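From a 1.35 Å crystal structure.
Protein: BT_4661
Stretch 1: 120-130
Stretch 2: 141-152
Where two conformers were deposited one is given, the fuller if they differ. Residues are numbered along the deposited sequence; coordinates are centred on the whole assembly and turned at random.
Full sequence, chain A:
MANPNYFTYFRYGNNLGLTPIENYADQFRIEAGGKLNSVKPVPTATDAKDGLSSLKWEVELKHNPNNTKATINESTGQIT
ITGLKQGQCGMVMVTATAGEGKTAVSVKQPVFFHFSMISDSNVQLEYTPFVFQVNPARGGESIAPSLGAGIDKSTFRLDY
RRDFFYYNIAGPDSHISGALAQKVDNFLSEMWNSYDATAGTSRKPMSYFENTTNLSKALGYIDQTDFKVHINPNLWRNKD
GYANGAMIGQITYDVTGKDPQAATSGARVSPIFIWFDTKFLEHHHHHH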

# COMPACT_ATOMS: atom_id res chain seq x y z
N ASP A 120 15.95 -2.91 -14.04
CA ASP A 120 17.16 -2.45 -14.75
C ASP A 120 18.31 -2.17 -13.77
O ASP A 120 18.10 -1.73 -12.62
N SER A 121 19.53 -2.33 -14.29
CA SER A 121 20.73 -1.92 -13.57
C SER A 121 20.93 -2.69 -12.26
O SER A 121 21.51 -2.16 -11.32
N ASN A 122 20.44 -3.92 -12.23
CA ASN A 122 20.62 -4.84 -11.09
C ASN A 122 19.93 -4.40 -9.79
O ASN A 122 20.22 -4.92 -8.72
N VAL A 123 18.96 -3.48 -9.92
CA VAL A 123 18.21 -2.97 -8.78
C VAL A 123 17.19 -4.02 -8.36
O VAL A 123 16.51 -4.62 -9.18
N GLN A 124 17.12 -4.26 -7.06
CA GLN A 124 16.10 -5.13 -6.50
C GLN A 124 15.47 -4.33 -5.35
O GLN A 124 15.88 -4.42 -4.19
N LEU A 125 14.50 -3.48 -5.68
CA LEU A 125 14.04 -2.49 -4.69
C LEU A 125 12.95 -3.08 -3.81
O LEU A 125 11.86 -3.39 -4.29
N GLU A 126 13.25 -3.22 -2.51
CA GLU A 126 12.33 -3.87 -1.60
C GLU A 126 12.18 -3.07 -0.30
O GLU A 126 13.16 -2.85 0.44
N TYR A 127 10.97 -2.65 0.01
CA TYR A 127 10.64 -2.09 1.31
C TYR A 127 10.10 -3.25 2.16
O TYR A 127 9.20 -3.98 1.72
N THR A 128 10.64 -3.40 3.36
CA THR A 128 10.17 -4.46 4.26
C THR A 128 9.91 -3.80 5.60
O THR A 128 10.87 -3.56 6.36
N PRO A 129 8.65 -3.53 5.97
CA PRO A 129 7.41 -3.84 5.26
C PRO A 129 7.21 -2.95 4.06
O PRO A 129 7.65 -1.81 4.00
N PHE A 130 6.46 -3.50 3.10
CA PHE A 130 6.07 -2.75 1.89
C PHE A 130 4.74 -2.06 2.03
O PHE A 130 4.29 -1.41 1.07
N GLU A 141 7.41 8.51 8.24
CA GLU A 141 8.33 8.02 7.22
C GLU A 141 8.35 6.52 7.22
O GLU A 141 8.27 5.89 8.28
N SER A 142 8.42 5.94 6.02
CA SER A 142 8.46 4.50 5.85
C SER A 142 9.79 3.92 6.28
O SER A 142 10.70 4.66 6.68
N ILE A 143 9.89 2.59 6.25
CA ILE A 143 11.18 1.90 6.35
C ILE A 143 12.11 2.35 5.23
O ILE A 143 11.62 2.73 4.12
N ALA A 144 13.42 2.27 5.40
CA ALA A 144 14.35 2.47 4.31
C ALA A 144 14.41 1.17 3.51
O ALA A 144 14.51 0.10 4.08
N PRO A 145 14.34 1.25 2.16
CA PRO A 145 14.33 0.04 1.38
C PRO A 145 15.73 -0.55 1.21
O PRO A 145 16.73 0.17 1.33
N SER A 146 15.80 -1.84 0.89
CA SER A 146 17.04 -2.38 0.35
C SER A 146 17.01 -2.15 -1.16
O SER A 146 15.95 -2.18 -1.81
N LEU A 147 18.19 -1.89 -1.72
CA LEU A 147 18.30 -1.51 -3.13
C LEU A 147 18.76 -2.63 -4.04
O LEU A 147 18.54 -2.55 -5.25
N GLY A 148 19.46 -3.61 -3.48
CA GLY A 148 20.03 -4.71 -4.24
C GLY A 148 21.54 -4.75 -4.09
O GLY A 148 22.19 -3.71 -3.91
N ALA A 149 22.12 -5.94 -4.17
CA ALA A 149 23.59 -6.09 -4.16
C ALA A 149 24.25 -5.28 -5.29
O ALA A 149 23.80 -5.31 -6.45
N GLY A 150 25.29 -4.52 -4.94
CA GLY A 150 26.10 -3.83 -5.95
C GLY A 150 25.62 -2.42 -6.26
O GLY A 150 26.28 -1.71 -7.01
N ILE A 151 24.48 -2.01 -5.72
CA ILE A 151 23.96 -0.67 -6.01
C ILE A 151 24.73 0.39 -5.18
O ILE A 151 24.91 0.24 -3.96
N ASP A 152 25.16 1.47 -5.86
CA ASP A 152 25.76 2.61 -5.17
C ASP A 152 24.64 3.48 -4.65
O ASP A 152 23.97 4.16 -5.44

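Two irregular segments run antiparallel here and meet through a short backbone ladder centred on a single beta bridge, with a proline-on-tyrosine contact and a few aliphatic side chains packed along it and waters beside the bridge and beyond it. The bridge joins Glu126 and Ser146: Glu126 N donates to Ser146 O at 3.0 Å, and Ser146 N returns the bond to Glu126 O at 2.9 Å. A third bond, Gln124 N to Leu147 O at 2.9 Å, extends the ladder toward the turn, and Leu125 CA lies 3.5 Å from Ser146 O in a CA-H...O contact.

A prominent feature is the Tyr127 ring. Its CB leaves sideways, but chi1 in m and chi2 of 85° bring the ring closer to the second stretch. Pro145, pointing toward the first stretch, lies over one face: Pro145 CB sits 3.5 Å from the centroid of the Tyr127 ring and almost on the ring normal, a close CH-pi contact. Near the ring plane, at the edge, Ile143 O approaches Tyr127 CD2 at 3.4 Å. Ser142, in rotamer p, places OG 3.7 Å from Tyr127 CE2 while donating to its neighbour's carbonyl, with Ser142 OG to Ile143 O at 2.8 Å. The Tyr127 hydroxyl is satisfied elsewhere in the structure.

Pro145 also serves Leu125. That residue starts away from the second stretch, yet its t, p rotamer turns the end back, so that Leu125 CD1 reaches Pro145 CB and Leu147 CD2, each at 3.7 Å. Leu147 (m, t) likewise has a CB that points away, and the two leucines meet through their methyl groups.

At one end Ile143 (t, p) points in and covers the cis-proline segment: Ile143 CG1 is 3.4 Å from Thr128 O, and Ile143 CB is 4.1 Å from Pro129 CD. At the other end Ile151 (m, m) points in from the last position of a type II turn that begins at Gly148. Ile151 CD1 packs 3.8 Å from Val123 CG2, with Val123 in t, and lies 3.3 Å from Ser121 O. Gly148 is demanded twice: an ideal CB would clash with Gln124 N at 2.9 Å, and the backbone angles alone would jam it against the preceding carbonyl.

Ser146 (p) offers its hydroxyl to solvent beside the bridge. One water binds Ser146 OG at 2.7 Å and donates to Gln124 O at 2.8 Å; another joins Ser146 OG at 2.9 Å, Glu126 O at 3.0 Å and Thr128 OG1 at 3.0 Å. Beyond the direct ladder, a third water accepts from Thr128 N at 2.9 Å and donates to Ala144 O at 2.8 Å, and a fourth links Ile143 N at 3.1 Å to Pro129 O at 3.0 Å.

The rule to read is economical: pair the backbone briefly, lay a proline over one aromatic face, with water linking the backbones beyond the direct bonds.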

# COMPACT_ATOMS: atom_id res chain seq x y z
CB ASP A 120 16.90 -1.13 -15.51
CG ASP A 120 16.14 -1.32 -16.81
OD1 ASP A 120 15.85 -2.47 -17.23
OD2 ASP A 120 15.81 -0.28 -17.43
CB SER A 121 20.73 -0.40 -13.31
OG SER A 121 20.60 0.28 -14.53
CB ASN A 122 22.07 -5.28 -10.87
CG ASN A 122 22.27 -6.72 -11.32
OD1 ASN A 122 21.44 -7.61 -11.02
ND2 ASN A 122 23.33 -6.94 -12.07
CB VAL A 123 17.50 -1.64 -9.12
CG1 VAL A 123 16.47 -1.20 -8.07
CG2 VAL A 123 18.53 -0.57 -9.39
CB GLN A 124 16.74 -6.42 -6.00
CG GLN A 124 15.73 -7.46 -5.54
CD GLN A 124 16.39 -8.75 -5.13
OE1 GLN A 124 17.32 -9.23 -5.79
NE2 GLN A 124 15.93 -9.31 -4.02
CB LEU A 125 13.52 -1.24 -5.42
CG LEU A 125 13.03 -0.09 -4.51
CD1 LEU A 125 14.20 0.49 -3.69
CD2 LEU A 125 12.45 1.00 -5.39
CB GLU A 126 12.81 -5.30 -1.25
CG GLU A 126 12.80 -6.19 -2.48
CD GLU A 126 13.03 -7.65 -2.16
OE1 GLU A 126 13.41 -7.97 -1.01
OE2 GLU A 126 12.86 -8.50 -3.06
CB TYR A 127 9.52 -1.05 1.16
CG TYR A 127 9.96 0.25 0.50
CD1 TYR A 127 10.01 0.38 -0.89
CD2 TYR A 127 10.37 1.33 1.26
CE1 TYR A 127 10.40 1.55 -1.49
CE2 TYR A 127 10.78 2.52 0.69
CZ TYR A 127 10.81 2.62 -0.71
OH TYR A 127 11.25 3.80 -1.31
CB THR A 128 11.25 -5.56 4.39
OG1 THR A 128 11.50 -6.13 3.11
CG2 THR A 128 10.80 -6.66 5.38
CB PRO A 129 6.34 -3.53 6.33
CG PRO A 129 6.95 -2.40 7.14
CD PRO A 129 8.40 -2.78 7.23
CB PHE A 130 6.18 -3.58 0.62
CG PHE A 130 5.22 -4.74 0.57
CD1 PHE A 130 3.92 -4.55 0.02
CD2 PHE A 130 5.58 -6.02 1.00
CE1 PHE A 130 3.05 -5.62 -0.08
CE2 PHE A 130 4.71 -7.09 0.92
CZ PHE A 130 3.44 -6.88 0.38
CB GLU A 141 9.74 8.60 7.39
CG GLU A 141 10.41 8.19 8.66
CD GLU A 141 11.73 8.92 8.91
OE1 GLU A 141 11.89 10.05 8.41
OE2 GLU A 141 12.60 8.36 9.63
CB SER A 142 8.24 4.18 4.34
OG SER A 142 9.45 4.43 3.60
CB ILE A 143 10.95 0.36 6.32
CG1 ILE A 143 12.10 -0.41 6.97
CG2 ILE A 143 10.70 -0.15 4.90
CD1 ILE A 143 12.15 -0.28 8.51
CB ALA A 144 15.74 2.81 4.88
CB PRO A 145 13.82 0.52 0.01
CG PRO A 145 14.27 1.97 -0.08
CD PRO A 145 14.19 2.46 1.36
CB SER A 146 17.21 -3.86 0.69
OG SER A 146 16.04 -4.57 0.32
CB LEU A 147 19.27 -0.32 -3.29
CG LEU A 147 19.01 0.91 -2.42
CD1 LEU A 147 19.98 2.03 -2.79
CD2 LEU A 147 17.57 1.40 -2.52
CB ALA A 149 23.97 -7.56 -4.27
CB ILE A 151 22.44 -0.59 -5.75
CG1 ILE A 151 21.71 -1.65 -6.60
CG2 ILE A 151 21.93 0.83 -6.00
CD1 ILE A 151 21.98 -1.53 -8.11
CB ASP A 152 26.71 3.35 -6.12
CG ASP A 152 27.49 4.48 -5.43
OD1 ASP A 152 26.97 4.98 -4.41
OD2 ASP A 152 28.56 4.86 -5.95
O HOH W 1 16.54 -5.98 -1.97
O HOH W 2 14.14 -4.83 2.49
O HOH W 3 13.31 -2.43 3.96
O HOH W 4 7.52 0.92 5.25